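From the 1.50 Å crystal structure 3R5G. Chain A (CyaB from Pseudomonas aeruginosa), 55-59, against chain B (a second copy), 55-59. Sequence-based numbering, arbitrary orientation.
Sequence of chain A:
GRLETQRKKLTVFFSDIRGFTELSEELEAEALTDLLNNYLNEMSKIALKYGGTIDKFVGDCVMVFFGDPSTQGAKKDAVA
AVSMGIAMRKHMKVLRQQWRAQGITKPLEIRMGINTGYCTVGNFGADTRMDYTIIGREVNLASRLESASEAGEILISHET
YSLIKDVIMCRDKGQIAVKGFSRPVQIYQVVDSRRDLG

Chain A (55-59) DKFVG
Chain B 55-59: DKFVG

Two strands can pair across a two-fold axis without sharing a single direct hydrogen bond, relying instead on side chains and water, and residues 55-58 of the two CyaB copies illustrate the principle. An exact dyad relates the strands, whose N-to-C directions differ by 126° and whose axes approach no closer than 9.6 Å. The register sets the CA of A:Lys56 8.8 Å from the CA of B:Val58, with the reciprocal pair equivalent; together the stretches bury 199 Å².

A:Asp55 (phi/psi -91/-57, chi1 t, chi2 -52°) is buried and touches nothing in the other stretch, yet it is bonded to its neighbour: its OD1 accepts a 2.7 Å salt-bridging hydrogen bond from NZ of A:Lys56, while OD2 is satisfied elsewhere in the structure. A:Lys56 is extended (-170/163), its CB directed toward chain B and its chi angles p, t, p, p. This bent chain suits lysine's dual character. CD packs 3.9 Å from CG2 of B:Val58, CE lies 3.8 Å from O of B:Phe57, and the charged NZ feeds two waters. One, 2.4 Å from NZ of A:Lys56, also accepts from N of B:Gly59 at 3.2 Å; the other accepts from the same NZ at 3.3 Å and donates to O of B:Phe57 at 2.9 Å.

A:Phe57 (-113/141, chi1 m, chi2 127°) directs its CB away, contributing its carbonyl instead: O receives the symmetry-equivalent water and lies 3.8 Å from CE of B:Lys56. A:Val58 (-125/98, chi1 t) turns back toward the partner. Its CG2 meets CG2 of B:Val58 at 4.2 Å and CD of B:Lys56 at 3.9 Å, a compact apolar contact. The strand ends before A:Gly59, whose 54/-119 conformation has a positive phi that favours glycine; its N donates to a water held 2.5 Å from NZ of B:Lys56, completing the reciprocal bridge.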

# COMPACT_ATOMS: atom_id res chain seq x y z
N ASP A 55 3.17 7.81 -8.96
CA ASP A 55 3.67 7.98 -7.61
C ASP A 55 4.57 6.86 -7.27
O ASP A 55 5.74 7.06 -6.91
CB ASP A 55 2.57 8.07 -6.57
CG ASP A 55 3.14 8.32 -5.18
OD1 ASP A 55 4.05 7.56 -4.74
OD2 ASP A 55 2.63 9.24 -4.54
N LYS A 56 4.05 5.66 -7.35
CA LYS A 56 4.82 4.49 -6.97
C LYS A 56 4.05 3.28 -7.42
O LYS A 56 2.81 3.34 -7.82
CB LYS A 56 5.06 4.39 -5.46
CG LYS A 56 3.72 4.19 -4.69
CD LYS A 56 3.89 4.01 -3.20
CE LYS A 56 4.79 5.07 -2.59
NZ LYS A 56 4.01 6.28 -2.32
N PHE A 57 4.81 2.20 -7.45
CA PHE A 57 4.27 0.90 -7.58
C PHE A 57 4.52 0.15 -6.27
O PHE A 57 5.61 0.27 -5.60
CB PHE A 57 4.89 0.10 -8.73
CG PHE A 57 4.95 0.83 -10.03
CD1 PHE A 57 6.16 0.92 -10.70
CD2 PHE A 57 3.85 1.46 -10.58
CE1 PHE A 57 6.22 1.62 -11.93
CE2 PHE A 57 3.87 2.10 -11.78
CZ PHE A 57 5.10 2.19 -12.50
N VAL A 58 3.53 -0.63 -5.87
CA VAL A 58 3.67 -1.53 -4.73
C VAL A 58 3.30 -2.91 -5.23
O VAL A 58 2.11 -3.24 -5.32
CB VAL A 58 2.81 -1.11 -3.55
CG1 VAL A 58 3.07 -2.05 -2.37
CG2 VAL A 58 3.15 0.36 -3.15
N GLY A 59 4.27 -3.73 -5.58
CA GLY A 59 4.01 -4.93 -6.36
C GLY A 59 3.23 -4.61 -7.68
O GLY A 59 3.69 -3.83 -8.55
N ASP B 55 11.84 -1.48 2.98
CA ASP B 55 11.40 -1.63 1.60
C ASP B 55 10.93 -0.33 1.09
O ASP B 55 11.42 0.18 0.06
CB ASP B 55 10.28 -2.65 1.45
CG ASP B 55 9.89 -2.83 -0.02
OD1 ASP B 55 9.60 -1.81 -0.70
OD2 ASP B 55 9.84 -3.99 -0.44
N LYS B 56 9.97 0.25 1.76
CA LYS B 56 9.39 1.50 1.30
C LYS B 56 8.51 2.02 2.41
O LYS B 56 8.17 1.28 3.44
CB LYS B 56 8.53 1.34 0.04
CG LYS B 56 7.29 0.45 0.30
CD LYS B 56 6.36 0.31 -0.89
CE LYS B 56 7.12 -0.05 -2.16
NZ LYS B 56 7.33 -1.50 -2.20
N PHE B 57 8.22 3.29 2.25
CA PHE B 57 7.21 3.94 3.00
C PHE B 57 6.08 4.32 2.04
O PHE B 57 6.30 4.75 0.85
CB PHE B 57 7.70 5.21 3.71
CG PHE B 57 8.97 5.03 4.47
CD1 PHE B 57 10.02 5.90 4.24
CD2 PHE B 57 9.14 4.02 5.40
CE1 PHE B 57 11.23 5.73 4.97
CE2 PHE B 57 10.28 3.86 6.14
CZ PHE B 57 11.37 4.76 5.92
N VAL B 58 4.86 4.16 2.52
CA VAL B 58 3.68 4.62 1.80
C VAL B 58 2.93 5.53 2.75
O VAL B 58 2.18 5.05 3.61
CB VAL B 58 2.82 3.48 1.31
CG1 VAL B 58 1.64 4.04 0.49
CG2 VAL B 58 3.67 2.52 0.43
N GLY B 59 3.10 6.83 2.63
CA GLY B 59 2.68 7.75 3.69
C GLY B 59 3.28 7.35 5.08
O GLY B 59 4.52 7.29 5.27
O HOH W 1 3.12 7.62 -0.48
O HOH W 2 5.65 7.54 0.22
O HOH W 3 7.43 -2.03 -5.44
O HOH W 4 6.64 -3.51 -3.42